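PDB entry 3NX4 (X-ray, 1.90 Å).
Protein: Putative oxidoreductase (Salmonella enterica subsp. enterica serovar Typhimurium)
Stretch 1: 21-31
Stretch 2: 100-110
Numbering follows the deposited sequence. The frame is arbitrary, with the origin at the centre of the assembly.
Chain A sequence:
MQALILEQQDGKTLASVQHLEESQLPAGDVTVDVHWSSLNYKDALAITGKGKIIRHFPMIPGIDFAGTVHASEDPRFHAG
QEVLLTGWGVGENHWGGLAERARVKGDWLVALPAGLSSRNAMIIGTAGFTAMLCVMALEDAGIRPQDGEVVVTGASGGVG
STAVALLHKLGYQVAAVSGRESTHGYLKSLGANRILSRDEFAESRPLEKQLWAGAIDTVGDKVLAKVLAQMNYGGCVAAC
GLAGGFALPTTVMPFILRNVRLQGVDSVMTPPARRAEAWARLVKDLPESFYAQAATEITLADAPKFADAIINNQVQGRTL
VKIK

Stretch 1 (21-31) EESQLPAGDVT
Stretch 2 (100-110) ERARVKGDWLV

Val30 and Val104 form an antiparallel hydrogen-bonded pair (CA–CA 5.4 Å). Val30 N donates to Val104 O at 3.0 Å (N-H...O 156°), and Val104 N donates to Val30 O at 2.9 Å (162°). One step on, Thr31 and Arg103 form the non-hydrogen-bonded pair, CA–CA 4.5 Å, flanked by CA-H...O contacts: Arg103 CA to Val30 O, 3.3 Å, and Thr31 CA to Ala102 O, 3.5 Å. Both backbones are extended here (phi/psi -122/123 at Val30, -131/124 at Arg103).

One water donates to Glu22 OE1 (2.6 Å) and accepts from Arg101 NE (2.7 Å), supplementing a long salt bridge, Glu22 OE1 to Arg101 NE, 3.8 Å. Another donates to Asp29 OD2 (2.6 Å) and accepts from Gly106 N (2.8 Å).

Arg103 (chi1 t, chi2 t, chi3 m) shares the sheet face of Thr31 and runs along the 22–28 backbone; its CD lies 3.1 Å from Pro26 O, and Leu25 O sits over one guanidinium face. Gly28, at phi/psi 180/159, passes so close that an ideal CB would lie 3.0 Å from Val104 N, a clash.

On the face of Val30 (chi1 t) and Val104 (m), Val30 CG1 meets Leu109 CD1 at 3.6 Å. Leu25 (m, t) points toward stretch 2, CD1 4.0 Å from Arg101 CB.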

# COMPACT_ATOMS: atom_id res chain seq x y z
N GLU A 21 -31.52 -32.47 10.00
CA GLU A 21 -32.67 -32.07 9.21
C GLU A 21 -32.43 -30.73 8.53
O GLU A 21 -31.86 -29.83 9.11
CB GLU A 21 -33.94 -32.04 10.05
CG GLU A 21 -34.58 -33.40 10.23
CD GLU A 21 -35.05 -34.01 8.92
OE1 GLU A 21 -34.72 -33.47 7.85
OE2 GLU A 21 -35.75 -35.04 8.98
N GLU A 22 -32.93 -30.62 7.32
CA GLU A 22 -32.74 -29.43 6.50
C GLU A 22 -33.32 -28.23 7.22
O GLU A 22 -32.83 -27.12 7.08
CB GLU A 22 -33.43 -29.64 5.15
CG GLU A 22 -33.26 -28.50 4.19
CD GLU A 22 -33.75 -28.84 2.81
OE1 GLU A 22 -33.87 -30.04 2.50
OE2 GLU A 22 -34.02 -27.91 2.03
N SER A 23 -34.39 -28.46 7.97
CA SER A 23 -35.08 -27.39 8.69
C SER A 23 -34.22 -26.75 9.78
O SER A 23 -34.61 -25.76 10.39
CB SER A 23 -36.39 -27.91 9.30
OG SER A 23 -36.15 -29.01 10.16
N GLN A 24 -33.04 -27.33 10.03
CA GLN A 24 -32.11 -26.79 11.01
C GLN A 24 -31.21 -25.70 10.43
O GLN A 24 -30.55 -24.96 11.16
CB GLN A 24 -31.22 -27.89 11.59
CG GLN A 24 -31.97 -29.01 12.28
CD GLN A 24 -31.02 -30.04 12.87
OE1 GLN A 24 -31.09 -31.22 12.55
NE2 GLN A 24 -30.12 -29.58 13.73
N LEU A 25 -31.17 -25.61 9.10
CA LEU A 25 -30.36 -24.60 8.43
C LEU A 25 -30.81 -23.19 8.81
O LEU A 25 -31.99 -22.98 9.12
CB LEU A 25 -30.46 -24.76 6.92
CG LEU A 25 -29.92 -26.02 6.25
CD1 LEU A 25 -30.22 -25.97 4.77
CD2 LEU A 25 -28.44 -26.16 6.51
N PRO A 26 -29.89 -22.22 8.78
CA PRO A 26 -30.26 -20.84 9.09
C PRO A 26 -31.32 -20.34 8.13
O PRO A 26 -31.58 -20.98 7.11
CB PRO A 26 -28.95 -20.07 8.87
CG PRO A 26 -28.15 -20.93 7.93
CD PRO A 26 -28.47 -22.33 8.37
N ALA A 27 -31.94 -19.21 8.44
CA ALA A 27 -32.94 -18.65 7.55
C ALA A 27 -32.27 -17.94 6.38
O ALA A 27 -31.19 -17.37 6.53
CB ALA A 27 -33.86 -17.69 8.30
N GLY A 28 -32.91 -17.99 5.22
CA GLY A 28 -32.40 -17.32 4.04
C GLY A 28 -33.30 -17.53 2.83
O GLY A 28 -34.07 -18.49 2.78
N ASP A 29 -33.18 -16.64 1.86
CA ASP A 29 -34.07 -16.66 0.70
C ASP A 29 -33.78 -17.77 -0.30
O ASP A 29 -34.67 -18.19 -1.03
CB ASP A 29 -34.03 -15.32 -0.02
CG ASP A 29 -34.64 -14.21 0.80
OD1 ASP A 29 -35.52 -14.51 1.65
OD2 ASP A 29 -34.24 -13.05 0.61
N VAL A 30 -32.53 -18.24 -0.36
CA VAL A 30 -32.16 -19.19 -1.39
C VAL A 30 -31.62 -20.48 -0.79
O VAL A 30 -30.66 -20.45 -0.02
CB VAL A 30 -31.13 -18.60 -2.37
CG1 VAL A 30 -31.02 -19.50 -3.58
CG2 VAL A 30 -31.55 -17.19 -2.78
N THR A 31 -32.25 -21.60 -1.15
CA THR A 31 -31.80 -22.92 -0.74
C THR A 31 -31.05 -23.61 -1.86
O THR A 31 -31.56 -23.75 -2.97
CB THR A 31 -32.98 -23.81 -0.31
OG1 THR A 31 -33.58 -23.26 0.87
CG2 THR A 31 -32.49 -25.23 -0.02
N GLU A 100 -24.56 -30.91 2.52
CA GLU A 100 -25.33 -31.27 1.34
C GLU A 100 -26.27 -30.16 0.89
O GLU A 100 -26.63 -30.10 -0.28
CB GLU A 100 -26.08 -32.58 1.55
CG GLU A 100 -25.14 -33.78 1.66
CD GLU A 100 -25.88 -35.10 1.74
OE1 GLU A 100 -27.05 -35.10 2.17
OE2 GLU A 100 -25.29 -36.13 1.36
N ARG A 101 -26.64 -29.29 1.82
CA ARG A 101 -27.51 -28.15 1.50
C ARG A 101 -27.04 -26.90 2.23
O ARG A 101 -26.47 -26.99 3.32
CB ARG A 101 -28.96 -28.44 1.92
CG ARG A 101 -29.41 -29.86 1.71
CD ARG A 101 -30.32 -29.98 0.50
NE ARG A 101 -30.97 -31.28 0.45
CZ ARG A 101 -30.56 -32.30 -0.31
NH1 ARG A 101 -29.49 -32.16 -1.09
NH2 ARG A 101 -31.22 -33.44 -0.30
N ALA A 102 -27.33 -25.74 1.65
CA ALA A 102 -27.03 -24.47 2.28
C ALA A 102 -28.21 -23.54 2.04
O ALA A 102 -28.92 -23.68 1.05
CB ALA A 102 -25.74 -23.85 1.72
N ARG A 103 -28.42 -22.61 2.97
CA ARG A 103 -29.46 -21.60 2.80
C ARG A 103 -28.86 -20.23 3.09
O ARG A 103 -28.30 -20.01 4.16
CB ARG A 103 -30.64 -21.88 3.74
CG ARG A 103 -31.87 -21.03 3.41
CD ARG A 103 -33.04 -21.31 4.37
NE ARG A 103 -33.31 -22.74 4.47
CZ ARG A 103 -34.03 -23.30 5.44
NH1 ARG A 103 -34.54 -22.55 6.40
NH2 ARG A 103 -34.22 -24.61 5.45
N VAL A 104 -28.98 -19.33 2.12
CA VAL A 104 -28.25 -18.07 2.16
C VAL A 104 -29.04 -16.93 1.53
O VAL A 104 -30.08 -17.14 0.92
CB VAL A 104 -26.91 -18.17 1.39
CG1 VAL A 104 -25.99 -19.20 2.03
CG2 VAL A 104 -27.16 -18.50 -0.08
N LYS A 105 -28.51 -15.72 1.69
CA LYS A 105 -29.12 -14.55 1.08
C LYS A 105 -28.75 -14.51 -0.39
O LYS A 105 -27.61 -14.81 -0.75
CB LYS A 105 -28.58 -13.28 1.73
CG LYS A 105 -28.84 -13.15 3.21
CD LYS A 105 -28.37 -11.78 3.68
CE LYS A 105 -28.48 -11.62 5.19
NZ LYS A 105 -27.91 -10.32 5.65
N GLY A 106 -29.69 -14.11 -1.23
CA GLY A 106 -29.39 -13.94 -2.64
C GLY A 106 -28.19 -13.05 -2.92
O GLY A 106 -27.46 -13.28 -3.88
N ASP A 107 -27.99 -12.03 -2.08
CA ASP A 107 -26.87 -11.10 -2.26
C ASP A 107 -25.49 -11.78 -2.25
O ASP A 107 -24.52 -11.24 -2.78
CB ASP A 107 -26.87 -10.03 -1.17
CG ASP A 107 -27.88 -8.93 -1.41
OD1 ASP A 107 -28.45 -8.83 -2.52
OD2 ASP A 107 -28.07 -8.14 -0.46
N TRP A 108 -25.39 -12.95 -1.62
CA TRP A 108 -24.09 -13.60 -1.43
C TRP A 108 -23.75 -14.57 -2.55
O TRP A 108 -22.64 -15.11 -2.61
CB TRP A 108 -24.07 -14.37 -0.11
CG TRP A 108 -24.31 -13.52 1.09
CD1 TRP A 108 -24.23 -12.15 1.17
CD2 TRP A 108 -24.68 -13.98 2.39
NE1 TRP A 108 -24.52 -11.74 2.45
CE2 TRP A 108 -24.80 -12.84 3.22
CE3 TRP A 108 -24.92 -15.25 2.94
CZ2 TRP A 108 -25.15 -12.94 4.56
CZ3 TRP A 108 -25.27 -15.34 4.27
CH2 TRP A 108 -25.38 -14.19 5.07
N LEU A 109 -24.71 -14.81 -3.44
CA LEU A 109 -24.55 -15.80 -4.49
C LEU A 109 -24.01 -15.17 -5.75
O LEU A 109 -24.17 -13.97 -5.98
CB LEU A 109 -25.90 -16.47 -4.78
CG LEU A 109 -26.41 -17.44 -3.71
CD1 LEU A 109 -27.86 -17.82 -3.96
CD2 LEU A 109 -25.53 -18.71 -3.68
N VAL A 110 -23.37 -15.99 -6.57
CA VAL A 110 -22.95 -15.59 -7.90
C VAL A 110 -23.50 -16.62 -8.89
O VAL A 110 -23.30 -17.82 -8.70
CB VAL A 110 -21.41 -15.58 -7.99
CG1 VAL A 110 -20.96 -15.30 -9.40
CG2 VAL A 110 -20.84 -14.56 -7.02
O HOH W 1 -32.70 -32.33 2.23
O HOH W 2 -32.18 -12.88 -0.94